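Local coordinates for protein F420-H2 Dependent Reductase A (Mycobacterium smegmatis str. MC2 155, PDB 3H96) that probably reduces its substrates with the reduced deazaflavin coenzyme F420, belonging to a mycobacterial reductase group linked to aflatoxin degradation, at residues V33-V38 with Y79-A84; M51-D56 with S113-R118; A72-W77 with G131-P136; G99-T104 with V137-R142. All coordinates share one frame; numbering follows the deposited sequence.

Contact 1 (V33-V38 with Y79-A84); sequences VLVHHV and YNLTTA
With chi1 at 51°, the imidazole of His37 sits in the crowded position between its own backbone N and carbonyl carbon, while Asn80 carries CG beside its backbone N, anti to the carbonyl carbon. These two choices bring the amide to the edge of the ring. Asn80 ND2 donates to His37 ND1 over 2.9 Å, nearly straight at 170°; each partner lies within a few degrees of the other's plane, although ring and amide are moderately inclined to each other. Next to this bond Leu81, with CG anti to its carbonyl carbon, brings CD1 to 3.7 Å from Val35 CG1 and sets CD2 against His37 CB at 3.8 Å. Strand 32-38 of the antiparallel sheet is thus crossed by helix 76-84 through Asn80 and Leu81, the two axes inclined at 74°. At the strand end water takes over: one molecule donates to both Val38 O, at 2.6 Å, and Asn80 O. The other amide atom, Asn80 OD1, accepts from Arg40 N, and His37 NE2 is bonded to Thr48 OG1. Because ND1 acts as acceptor, a neutral His37 protonated on NE2 is the likely state, its ring held against rotation from both nitrogens.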
loop_
_atom_site.group_PDB
_atom_site.type_symbol
_atom_site.label_atom_id
_atom_site.label_comp_id
_atom_site.label_asym_id
_atom_site.label_seq_id
_atom_site.Cartn_x
_atom_site.Cartn_y
_atom_site.Cartn_z
ATOM N N VAL A 33 0.897 -6.798 1.567
ATOM C CA VAL A 33 0.171 -6.485 2.768
ATOM C C VAL A 33 -1.344 -6.448 2.454
ATOM O O VAL A 33 -1.749 -5.994 1.370
ATOM C CB VAL A 33 0.683 -5.158 3.364
ATOM C CG1 VAL A 33 0.529 -3.985 2.317
ATOM C CG2 VAL A 33 -0.078 -4.821 4.612
ATOM N N LEU A 34 -2.146 -6.978 3.375
ATOM C CA LEU A 34 -3.598 -6.806 3.344
ATOM C C LEU A 34 -3.932 -5.701 4.332
ATOM O O LEU A 34 -3.685 -5.831 5.566
ATOM C CB LEU A 34 -4.311 -8.080 3.804
ATOM C CG LEU A 34 -4.011 -9.432 3.106
ATOM C CD1 LEU A 34 -5.062 -10.604 3.538
ATOM C CD2 LEU A 34 -3.980 -9.316 1.626
ATOM N N VAL A 35 -4.462 -4.617 3.778
ATOM C CA VAL A 35 -4.742 -3.405 4.562
ATOM C C VAL A 35 -6.212 -3.422 4.903
ATOM O O VAL A 35 -7.087 -3.463 3.994
ATOM C CB VAL A 35 -4.393 -2.147 3.760
ATOM C CG1 VAL A 35 -4.837 -0.861 4.526
ATOM C CG2 VAL A 35 -2.851 -2.192 3.296
ATOM N N HIS A 36 -6.523 -3.400 6.195
ATOM C CA HIS A 36 -7.935 -3.294 6.612
ATOM C C HIS A 36 -8.190 -1.817 6.816
ATOM O O HIS A 36 -7.479 -1.173 7.614
ATOM C CB HIS A 36 -8.216 -4.003 7.967
ATOM C CG HIS A 36 -8.132 -5.491 7.917
ATOM N ND1 HIS A 36 -6.976 -6.161 7.576
ATOM C CD2 HIS A 36 -9.044 -6.445 8.221
ATOM C CE1 HIS A 36 -7.183 -7.462 7.636
ATOM N NE2 HIS A 36 -8.428 -7.659 8.049
ATOM N N HIS A 37 -9.203 -1.286 6.134
ATOM C CA HIS A 37 -9.520 0.116 6.206
ATOM C C HIS A 37 -11.036 0.268 6.311
ATOM O O HIS A 37 -11.811 -0.721 6.142
ATOM C CB HIS A 37 -8.926 0.931 5.011
ATOM C CG HIS A 37 -9.244 0.358 3.663
ATOM N ND1 HIS A 37 -10.129 0.961 2.788
ATOM C CD2 HIS A 37 -8.822 -0.777 3.048
ATOM C CE1 HIS A 37 -10.256 0.210 1.707
ATOM N NE2 HIS A 37 -9.446 -0.836 1.826
ATOM N N VAL A 38 -11.457 1.504 6.578
ATOM C CA VAL A 38 -12.865 1.754 6.737
ATOM C C VAL A 38 -13.228 3.013 5.980
ATOM O O VAL A 38 -12.529 4.030 6.061
ATOM C CB VAL A 38 -13.245 1.857 8.246
ATOM C CG1 VAL A 38 -13.127 3.286 8.744
ATOM C CG2 VAL A 38 -14.670 1.336 8.495
ATOM N N TYR A 79 -7.635 7.757 1.288
ATOM C CA TYR A 79 -8.393 8.717 2.097
ATOM C C TYR A 79 -8.859 8.020 3.356
ATOM O O TYR A 79 -8.971 8.646 4.420
ATOM C CB TYR A 79 -9.622 9.229 1.305
ATOM C CG TYR A 79 -9.169 10.044 0.134
ATOM C CD1 TYR A 79 -8.614 11.329 0.327
ATOM C CD2 TYR A 79 -9.220 9.535 -1.124
ATOM C CE1 TYR A 79 -8.170 12.074 -0.744
ATOM C CE2 TYR A 79 -8.794 10.243 -2.194
ATOM C CZ TYR A 79 -8.281 11.514 -2.010
ATOM O OH TYR A 79 -7.796 12.206 -3.066
ATOM N N ASN A 80 -9.229 6.740 3.224
ATOM C CA ASN A 80 -9.707 5.994 4.406
ATOM C C ASN A 80 -8.617 5.925 5.476
ATOM O O ASN A 80 -8.869 6.184 6.667
ATOM C CB ASN A 80 -10.085 4.591 3.974
ATOM C CG ASN A 80 -11.380 4.573 3.128
ATOM O OD1 ASN A 80 -12.018 5.589 2.940
ATOM N ND2 ASN A 80 -11.718 3.429 2.595
ATOM N N LEU A 81 -7.395 5.569 5.059
ATOM C CA LEU A 81 -6.283 5.465 6.022
ATOM C C LEU A 81 -5.873 6.804 6.660
ATOM O O LEU A 81 -5.767 6.883 7.887
ATOM C CB LEU A 81 -5.080 4.768 5.392
ATOM C CG LEU A 81 -5.236 3.276 5.026
ATOM C CD1 LEU A 81 -3.859 2.699 4.562
ATOM C CD2 LEU A 81 -5.688 2.563 6.298
ATOM N N THR A 82 -5.705 7.861 5.847
ATOM C CA THR A 82 -5.213 9.128 6.360
ATOM C C THR A 82 -6.314 9.791 7.204
ATOM O O THR A 82 -6.021 10.634 8.060
ATOM C CB THR A 82 -4.840 10.074 5.238
ATOM O OG1 THR A 82 -6.000 10.306 4.392
ATOM C CG2 THR A 82 -3.598 9.520 4.421
ATOM N N THR A 83 -7.573 9.448 6.926
ATOM C CA THR A 83 -8.668 9.919 7.760
ATOM C C THR A 83 -8.669 9.229 9.119
ATOM O O THR A 83 -8.758 9.892 10.173
ATOM C CB THR A 83 -10.039 9.768 7.096
ATOM O OG1 THR A 83 -10.124 10.664 5.981
ATOM C CG2 THR A 83 -11.133 10.121 8.131
ATOM N N ALA A 84 -8.509 7.924 9.145
ATOM C CA ALA A 84 -8.545 7.251 10.428
ATOM C C ALA A 84 -7.235 7.465 11.238
ATOM O O ALA A 84 -7.260 7.593 12.458
ATOM C CB ALA A 84 -8.852 5.767 10.238
HETATM O O HOH W 1 -9.315 3.310 7.521
HETATM O O HOH W 2 -11.709 6.187 7.261
#

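Contact 2 (M51-D56 with S113-R118); sequences MYLPSD and SEQARR
This is a helix-on-strand packing contact at the margin of the antiparallel sheet of a PNPOX-like split barrel, where the short outermost strand 53-54 lies against the last turns of helix 105-118. Its apolar centre is Leu53, which enters between Glu114, Gln115 and Arg118. CG of Leu53 stands anti to the backbone N (chi1 179°), so that CD2 reaches Glu114 CB at 4.0 Å while CD1 lies 3.7 Å from Arg118 CD and over one face of that guanidinium. Gln115, its chain bent at chi2 (63°), runs alongside Leu53 in the opposite direction and brings NE2 to 3.5 Å from Leu53 CD1. The same NE2 donates to a water that donates to Tyr52 O, bridging the helix side chain to the backbone just ahead of Leu53. On the solvent side Glu114 and Arg118, one helical turn apart, form a salt bridge, with Arg117 completing the network through charge alone. Arg118 NE and NH2 both grip Glu114 OE1, NE at 2.9 Å along its anti lone pair, which holds the guanidinium against the leucine. Phe122 of helix 121-128 touches Gln115 and selenomethionine Met51, whose SE lies 3.8 Å from Gln115 OE1.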
loop_
_atom_site.group_PDB
_atom_site.type_symbol
_atom_site.label_atom_id
_atom_site.label_comp_id
_atom_site.label_asym_id
_atom_site.label_seq_id
_atom_site.Cartn_x
_atom_site.Cartn_y
_atom_site.Cartn_z
HETATM N N MSE A 51 1.091 -4.296 -2.768
HETATM C CA MSE A 51 2.507 -4.382 -2.442
HETATM C C MSE A 51 2.936 -3.417 -1.328
HETATM O O MSE A 51 2.297 -2.389 -1.120
HETATM C CB MSE A 51 3.304 -4.056 -3.710
HETATM C CG MSE A 51 3.281 -5.217 -4.753
HETATM SE SE MSE A 51 4.527 -4.634 -6.206
HETATM C CE MSE A 51 4.224 -6.046 -7.602
ATOM N N TYR A 52 4.014 -3.732 -0.622
ATOM C CA TYR A 52 4.666 -2.709 0.163
ATOM C C TYR A 52 6.157 -2.691 -0.040
ATOM O O TYR A 52 6.716 -3.628 -0.561
ATOM C CB TYR A 52 4.339 -2.916 1.651
ATOM C CG TYR A 52 5.032 -4.068 2.280
ATOM C CD1 TYR A 52 6.338 -3.924 2.810
ATOM C CD2 TYR A 52 4.395 -5.292 2.386
ATOM C CE1 TYR A 52 6.996 -4.966 3.429
ATOM C CE2 TYR A 52 5.050 -6.386 2.993
ATOM C CZ TYR A 52 6.331 -6.233 3.521
ATOM O OH TYR A 52 6.917 -7.337 4.152
ATOM N N LEU A 53 6.810 -1.621 0.404
ATOM C CA LEU A 53 8.257 -1.589 0.417
ATOM C C LEU A 53 8.648 -1.500 1.858
ATOM O O LEU A 53 8.219 -0.563 2.564
ATOM C CB LEU A 53 8.745 -0.347 -0.350
ATOM C CG LEU A 53 10.294 -0.194 -0.387
ATOM C CD1 LEU A 53 10.889 -1.233 -1.381
ATOM C CD2 LEU A 53 10.625 1.186 -0.929
ATOM N N PRO A 54 9.499 -2.434 2.328
ATOM C CA PRO A 54 9.913 -2.256 3.724
ATOM C C PRO A 54 10.850 -1.043 3.964
ATOM O O PRO A 54 11.567 -0.555 3.090
ATOM C CB PRO A 54 10.587 -3.597 4.118
ATOM C CG PRO A 54 10.837 -4.429 2.686
ATOM C CD PRO A 54 10.091 -3.603 1.610
ATOM N N SER A 55 10.746 -0.454 5.151
ATOM C CA SER A 55 11.539 0.702 5.471
ATOM C C SER A 55 12.998 0.275 5.523
ATOM O O SER A 55 13.326 -0.711 6.070
ATOM C CB SER A 55 11.162 1.322 6.806
ATOM O OG SER A 55 12.143 2.175 7.256
ATOM N N ASP A 56 13.872 1.043 4.952
ATOM C CA ASP A 56 15.274 0.657 5.114
ATOM C C ASP A 56 15.913 1.151 6.434
ATOM O O ASP A 56 17.066 0.812 6.701
ATOM C CB ASP A 56 16.125 1.121 3.936
ATOM C CG ASP A 56 16.035 0.198 2.725
ATOM O OD1 ASP A 56 16.208 0.759 1.605
ATOM O OD2 ASP A 56 15.824 -1.070 2.854
ATOM N N SER A 113 11.310 6.282 -5.583
ATOM C CA SER A 113 12.361 5.835 -6.515
ATOM C C SER A 113 12.848 4.436 -6.256
ATOM O O SER A 113 13.123 3.753 -7.180
ATOM C CB SER A 113 13.604 6.733 -6.544
ATOM O OG SER A 113 13.123 8.037 -6.669
ATOM N N GLU A 114 12.956 4.017 -5.000
ATOM C CA GLU A 114 13.407 2.637 -4.683
ATOM C C GLU A 114 12.346 1.639 -5.135
ATOM O O GLU A 114 12.631 0.600 -5.754
ATOM C CB GLU A 114 13.731 2.486 -3.164
ATOM C CG GLU A 114 14.262 1.076 -2.735
ATOM C CD GLU A 114 15.540 0.637 -3.523
ATOM O OE1 GLU A 114 15.780 -0.594 -3.716
ATOM O OE2 GLU A 114 16.267 1.533 -3.997
ATOM N N GLN A 115 11.088 1.966 -4.870
ATOM C CA GLN A 115 10.026 1.074 -5.343
ATOM C C GLN A 115 10.045 0.922 -6.876
ATOM O O GLN A 115 9.956 -0.202 -7.409
ATOM C CB GLN A 115 8.661 1.596 -4.900
ATOM C CG GLN A 115 7.453 0.640 -5.314
ATOM C CD GLN A 115 7.462 -0.765 -4.679
ATOM O OE1 GLN A 115 6.568 -1.619 -4.982
ATOM N NE2 GLN A 115 8.430 -1.044 -3.860
ATOM N N ALA A 116 10.177 2.054 -7.573
ATOM C CA ALA A 116 10.215 2.062 -9.054
ATOM C C ALA A 116 11.454 1.374 -9.623
ATOM O O ALA A 116 11.440 0.825 -10.759
ATOM C CB ALA A 116 10.133 3.516 -9.610
ATOM N N ARG A 117 12.546 1.412 -8.857
ATOM C CA ARG A 117 13.764 0.698 -9.197
ATOM C C ARG A 117 13.514 -0.820 -9.195
ATOM O O ARG A 117 13.966 -1.504 -10.084
ATOM C CB ARG A 117 14.900 1.058 -8.243
ATOM C CG ARG A 117 16.230 0.401 -8.634
ATOM C CD ARG A 117 17.385 0.967 -7.850
ATOM N NE ARG A 117 17.952 0.174 -6.722
ATOM C CZ ARG A 117 17.529 -0.966 -6.140
ATOM N NH1 ARG A 117 18.218 -1.523 -5.152
ATOM N NH2 ARG A 117 16.392 -1.518 -6.488
ATOM N N ARG A 118 12.803 -1.306 -8.180
ATOM C CA ARG A 118 12.490 -2.721 -8.013
ATOM C C ARG A 118 11.386 -3.147 -8.963
ATOM O O ARG A 118 11.429 -4.226 -9.509
ATOM C CB ARG A 118 12.031 -2.987 -6.578
ATOM C CG ARG A 118 13.139 -2.813 -5.617
ATOM C CD ARG A 118 12.689 -2.956 -4.146
ATOM N NE ARG A 118 13.895 -2.739 -3.363
ATOM C CZ ARG A 118 14.239 -3.375 -2.258
ATOM N NH1 ARG A 118 13.432 -4.302 -1.714
ATOM N NH2 ARG A 118 15.389 -3.028 -1.667
HETATM O O HOH W 3 8.503 -3.561 -2.856
HETATM O O HOH W 4 17.725 -1.059 -0.915
#

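Contact 3 (A72-W77 with G131-P136); sequences ASNPAW and GIRTIP
Two loops that connect helices to the antiparallel sheet of the PNPOX-like split-barrel fold meet here: residues 72-75, ahead of helix 76-84, and residues 132-136, between helix 121-128 and strand 137-142, run side by side, 25° apart. The polar part depends on Arg133, an arginine laid among backbone carbonyls. Its CG takes the crowded position between backbone N and carbonyl carbon, and the chain then extends to NE, carrying the guanidinium against the backbone of residues 72-74. Arg133 NH1 donates to Asn74 OD1 at 3.0 Å, somewhat bent at 150°; the donor NH1 lies above the carbonyl plane, and the amide and guanidinium stand at right angles. Ser73 O lies over the centre of one guanidinium face, 3.3 Å above its plane, a placing that would be expected to suit a partly negative oxygen near a cation. NH2 donates to Ala71 O and Ser67 O, and NH1 also to Ala66 O, so that one side chain ties several carbonyls together. Asn74 ND2 bonds to Tyr79 OH, which helps fix the turn of the amide.

The apolar contact is slight, Ile132 CG2 standing 4.4 Å from Ala72 CB. Carbon-to-oxygen packing adds to it: the same CG2 lies 3.5 Å from Ala72 O, and at the sheet end the ring of Pro136 meets the Asn74 amide, with Asn74 OD1 3.1 Å from Pro136 CD.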
loop_
_atom_site.group_PDB
_atom_site.type_symbol
_atom_site.label_atom_id
_atom_site.label_comp_id
_atom_site.label_asym_id
_atom_site.label_seq_id
_atom_site.Cartn_x
_atom_site.Cartn_y
_atom_site.Cartn_z
ATOM N N ALA A 72 -6.184 8.498 -12.843
ATOM C CA ALA A 72 -6.322 9.908 -12.581
ATOM C C ALA A 72 -6.528 10.290 -11.138
ATOM O O ALA A 72 -6.020 11.327 -10.703
ATOM C CB ALA A 72 -7.430 10.508 -13.479
ATOM N N SER A 73 -7.213 9.437 -10.389
ATOM C CA SER A 73 -7.591 9.743 -9.006
ATOM C C SER A 73 -6.837 8.857 -7.986
ATOM O O SER A 73 -6.459 7.760 -8.312
ATOM C CB SER A 73 -9.095 9.552 -8.836
ATOM O OG SER A 73 -9.750 10.752 -9.252
ATOM N N ASN A 74 -6.629 9.363 -6.765
ATOM C CA ASN A 74 -6.243 8.504 -5.650
ATOM C C ASN A 74 -7.289 7.437 -5.319
ATOM O O ASN A 74 -8.514 7.679 -5.445
ATOM C CB ASN A 74 -6.029 9.327 -4.418
ATOM C CG ASN A 74 -4.869 10.246 -4.561
ATOM O OD1 ASN A 74 -3.800 9.863 -5.069
ATOM N ND2 ASN A 74 -5.054 11.480 -4.112
ATOM N N PRO A 75 -6.816 6.263 -4.886
ATOM C CA PRO A 75 -7.740 5.185 -4.444
ATOM C C PRO A 75 -8.479 5.502 -3.141
ATOM O O PRO A 75 -7.975 6.261 -2.296
ATOM C CB PRO A 75 -6.820 3.960 -4.294
ATOM C CG PRO A 75 -5.445 4.571 -3.920
ATOM C CD PRO A 75 -5.394 5.933 -4.670
ATOM N N ALA A 76 -9.674 4.926 -2.957
ATOM C CA ALA A 76 -10.443 5.195 -1.795
ATOM C C ALA A 76 -9.648 4.817 -0.543
ATOM O O ALA A 76 -9.737 5.530 0.451
ATOM C CB ALA A 76 -11.835 4.426 -1.785
ATOM N N TRP A 77 -8.910 3.706 -0.551
ATOM C CA TRP A 77 -8.179 3.333 0.694
ATOM C C TRP A 77 -7.215 4.424 1.260
ATOM O O TRP A 77 -7.026 4.574 2.474
ATOM C CB TRP A 77 -7.497 1.985 0.560
ATOM C CG TRP A 77 -6.382 1.889 -0.446
ATOM C CD1 TRP A 77 -6.472 1.349 -1.727
ATOM C CD2 TRP A 77 -5.034 2.314 -0.278
ATOM N NE1 TRP A 77 -5.221 1.415 -2.344
ATOM C CE2 TRP A 77 -4.344 2.018 -1.480
ATOM C CE3 TRP A 77 -4.330 2.930 0.769
ATOM C CZ2 TRP A 77 -3.000 2.265 -1.637
ATOM C CZ3 TRP A 77 -3.012 3.221 0.594
ATOM C CH2 TRP A 77 -2.337 2.873 -0.598
ATOM N N GLY A 131 1.364 15.881 -13.765
ATOM C CA GLY A 131 0.584 17.060 -14.034
ATOM C C GLY A 131 -0.850 16.867 -13.570
ATOM O O GLY A 131 -1.623 17.798 -13.631
ATOM N N ILE A 132 -1.179 15.672 -13.054
ATOM C CA ILE A 132 -2.538 15.367 -12.580
ATOM C C ILE A 132 -2.554 15.135 -11.071
ATOM O O ILE A 132 -3.264 15.826 -10.297
ATOM C CB ILE A 132 -3.128 14.148 -13.369
ATOM C CG1 ILE A 132 -3.117 14.447 -14.889
ATOM C CG2 ILE A 132 -4.556 13.740 -12.851
ATOM C CD1 ILE A 132 -3.510 13.224 -15.812
ATOM N N ARG A 133 -1.747 14.188 -10.622
ATOM C CA ARG A 133 -1.596 14.012 -9.225
ATOM C C ARG A 133 -0.207 13.434 -8.903
ATOM O O ARG A 133 0.425 12.795 -9.775
ATOM C CB ARG A 133 -2.725 13.132 -8.639
ATOM C CG ARG A 133 -2.629 11.699 -8.947
ATOM C CD ARG A 133 -3.757 10.796 -8.312
ATOM N NE ARG A 133 -3.643 9.556 -9.060
ATOM C CZ ARG A 133 -3.141 8.394 -8.598
ATOM N NH1 ARG A 133 -2.777 8.240 -7.345
ATOM N NH2 ARG A 133 -3.039 7.348 -9.417
ATOM N N THR A 134 0.267 13.708 -7.676
ATOM C CA THR A 134 1.473 13.055 -7.144
ATOM C C THR A 134 0.978 11.847 -6.370
ATOM O O THR A 134 0.057 11.981 -5.533
ATOM C CB THR A 134 2.154 13.993 -6.166
ATOM O OG1 THR A 134 2.712 15.058 -6.944
ATOM C CG2 THR A 134 3.363 13.291 -5.373
ATOM N N ILE A 135 1.544 10.671 -6.683
ATOM C CA ILE A 135 1.125 9.354 -6.103
ATOM C C ILE A 135 1.520 9.373 -4.639
ATOM O O ILE A 135 2.727 9.528 -4.313
ATOM C CB ILE A 135 1.717 8.179 -6.938
ATOM C CG1 ILE A 135 0.952 8.154 -8.280
ATOM C CG2 ILE A 135 1.469 6.793 -6.307
ATOM C CD1 ILE A 135 1.596 7.212 -9.332
ATOM N N PRO A 136 0.502 9.259 -3.750
ATOM C CA PRO A 136 0.861 9.332 -2.343
ATOM C C PRO A 136 1.650 8.124 -1.852
ATOM O O PRO A 136 1.436 6.957 -2.292
ATOM C CB PRO A 136 -0.485 9.437 -1.613
ATOM C CG PRO A 136 -1.481 10.028 -2.697
ATOM C CD PRO A 136 -0.944 9.476 -4.008
#

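Contact 4 (G99-T104 with V137-R142); sequences GVTEVT and VLALTR
Val100, Leu138 and Leu140 form the apolar centre on one face of an antiparallel strand pair within the sheet. Val100, with CG1 anti to its backbone N (chi1 180°), spreads its two methyls between the leucines: CG1 approaches Leu138 CD1 at 4.1 Å, crossing it obliquely, and CG2 lies beside Leu140 CD2 at 4.0 Å, both side chains pointing the same way. Leu138 sends its other methyl, CD2, to 3.9 Å from Glu102 CG, and helix 76-84 covers this face through Trp77, Tyr78, Leu81 and Thr82. On the other face Val103 CG2 meets Val137 CG1 at 4.1 Å as well as Ala139 CB, and Ile111 of helix 105-118 packs on both valines.

Between the two faces the backbones pair. Gly99 and Thr141 make a hydrogen-bonded pair with reciprocal N-H to O bonds, the one from Thr141 N being almost straight at 173°. Thr101 and Ala139 form the next such pair, where Ala139 N reaches Thr101 O at 2.9 Å nearly along the C=O axis.

Toward the solvent, a water joins Thr101 OG1 and Thr141 OG1 and donates to Ala139 O at 2.6 Å. At the far end a second water accepts from Val137 N at 3.0 Å and lies among Glu102 OE2 and Val103 O, while Glu102 OE1 is bonded to Tyr78 OH. Backbone bonding thus sets the register, methyl packing secures both faces, and the tyrosine and the water meet the two carboxylate oxygens, which may help an ionised Glu102.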
loop_
_atom_site.group_PDB
_atom_site.type_symbol
_atom_site.label_atom_id
_atom_site.label_comp_id
_atom_site.label_asym_id
_atom_site.label_seq_id
_atom_site.Cartn_x
_atom_site.Cartn_y
_atom_site.Cartn_z
ATOM N N GLY A 99 0.011 2.786 12.968
ATOM C CA GLY A 99 -0.181 4.244 12.845
ATOM C C GLY A 99 0.069 4.598 11.389
ATOM O O GLY A 99 0.958 4.036 10.754
ATOM N N VAL A 100 -0.741 5.516 10.840
ATOM C CA VAL A 100 -0.556 5.992 9.466
ATOM C C VAL A 100 0.026 7.423 9.419
ATOM O O VAL A 100 -0.463 8.306 10.100
ATOM C CB VAL A 100 -1.951 6.079 8.717
ATOM C CG1 VAL A 100 -1.751 6.581 7.286
ATOM C CG2 VAL A 100 -2.712 4.700 8.736
ATOM N N THR A 101 1.055 7.666 8.594
ATOM C CA THR A 101 1.544 9.034 8.345
ATOM C C THR A 101 1.817 9.107 6.833
ATOM O O THR A 101 2.052 8.085 6.218
ATOM C CB THR A 101 2.874 9.332 9.149
ATOM O OG1 THR A 101 3.721 8.226 8.990
ATOM C CG2 THR A 101 2.612 9.437 10.704
ATOM N N GLU A 102 1.734 10.285 6.229
ATOM C CA GLU A 102 1.958 10.429 4.819
ATOM C C GLU A 102 3.381 10.903 4.624
ATOM O O GLU A 102 3.807 11.825 5.313
ATOM C CB GLU A 102 0.958 11.432 4.238
ATOM C CG GLU A 102 1.095 11.403 2.740
ATOM C CD GLU A 102 -0.079 11.920 1.915
ATOM O OE1 GLU A 102 -1.196 12.165 2.434
ATOM O OE2 GLU A 102 0.166 12.058 0.688
ATOM N N VAL A 103 4.127 10.310 3.692
ATOM C CA VAL A 103 5.485 10.772 3.439
ATOM C C VAL A 103 5.430 11.796 2.296
ATOM O O VAL A 103 4.786 11.518 1.259
ATOM C CB VAL A 103 6.442 9.636 2.959
ATOM C CG1 VAL A 103 7.848 10.146 2.917
ATOM C CG2 VAL A 103 6.364 8.434 3.868
ATOM N N THR A 104 6.111 12.945 2.467
ATOM C CA THR A 104 6.083 14.023 1.457
ATOM C C THR A 104 7.490 14.528 1.067
ATOM O O THR A 104 8.515 14.137 1.669
ATOM C CB THR A 104 5.156 15.259 1.834
ATOM O OG1 THR A 104 5.633 15.887 3.019
ATOM C CG2 THR A 104 3.684 14.887 1.951
ATOM N N VAL A 137 2.595 8.393 -0.956
ATOM C CA VAL A 137 3.212 7.278 -0.215
ATOM C C VAL A 137 2.817 7.380 1.257
ATOM O O VAL A 137 2.979 8.445 1.863
ATOM C CB VAL A 137 4.752 7.330 -0.407
ATOM C CG1 VAL A 137 5.525 6.271 0.452
ATOM C CG2 VAL A 137 5.067 7.088 -1.857
ATOM N N LEU A 138 2.332 6.282 1.849
ATOM C CA LEU A 138 2.029 6.273 3.260
ATOM C C LEU A 138 2.995 5.318 4.006
ATOM O O LEU A 138 3.342 4.259 3.480
ATOM C CB LEU A 138 0.590 5.761 3.486
ATOM C CG LEU A 138 -0.557 6.515 2.820
ATOM C CD1 LEU A 138 -1.858 5.855 3.280
ATOM C CD2 LEU A 138 -0.602 7.957 3.294
ATOM N N ALA A 139 3.357 5.705 5.229
ATOM C CA ALA A 139 4.105 4.900 6.149
ATOM C C ALA A 139 3.139 4.227 7.152
ATOM O O ALA A 139 2.397 4.905 7.881
ATOM C CB ALA A 139 5.134 5.778 6.868
ATOM N N LEU A 140 3.158 2.895 7.194
ATOM C CA LEU A 140 2.402 2.123 8.132
ATOM C C LEU A 140 3.341 1.599 9.237
ATOM O O LEU A 140 4.178 0.718 9.013
ATOM C CB LEU A 140 1.671 1.016 7.375
ATOM C CG LEU A 140 0.926 1.524 6.133
ATOM C CD1 LEU A 140 0.194 0.318 5.441
ATOM C CD2 LEU A 140 -0.137 2.662 6.537
ATOM N N THR A 141 3.192 2.141 10.446
ATOM C CA THR A 141 4.143 1.854 11.506
ATOM C C THR A 141 3.503 0.984 12.586
ATOM O O THR A 141 2.495 1.390 13.181
ATOM C CB THR A 141 4.636 3.114 12.176
ATOM O OG1 THR A 141 5.192 3.979 11.187
ATOM C CG2 THR A 141 5.696 2.744 13.210
ATOM N N ARG A 142 4.126 -0.170 12.837
ATOM C CA ARG A 142 3.590 -1.125 13.785
ATOM C C ARG A 142 3.454 -0.509 15.166
ATOM O O ARG A 142 4.362 0.096 15.683
ATOM C CB ARG A 142 4.441 -2.396 13.875
ATOM C CG ARG A 142 3.754 -3.505 14.707
ATOM C CD ARG A 142 4.566 -4.780 14.589
ATOM N NE ARG A 142 3.863 -5.850 15.238
ATOM C CZ ARG A 142 3.982 -7.113 14.905
ATOM N NH1 ARG A 142 4.840 -7.490 13.958
ATOM N NH2 ARG A 142 3.286 -7.996 15.578
HETATM O O HOH W 5 3.161 5.743 10.272
HETATM O O HOH W 6 2.706 11.258 -0.112
#

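Overall arrangement
All four contacts are partly buried, but contacts 1 and 4 lie nearest the chain's centre, about 9 and 10 Å from it, and contact 3 the farthest, about 13 Å, with most of its touching residues not buried. Contacts 1 and 4 both reach the sheet, and the helix of contact 1 packs on the strand pair of contact 4. Contact 4 is built on backbone pairing and buries the largest surface; contact 1 relies on a single side-chain bond with waters beside it. Contact 3 joins loop to loop through arginine and carbonyls, yet shares helix 76-84 with contact 1. Contact 2, across the chain's centre from contact 1, combines a buried leucine with a surface salt-bridge network; Val33 packing on Tyr52 links the two.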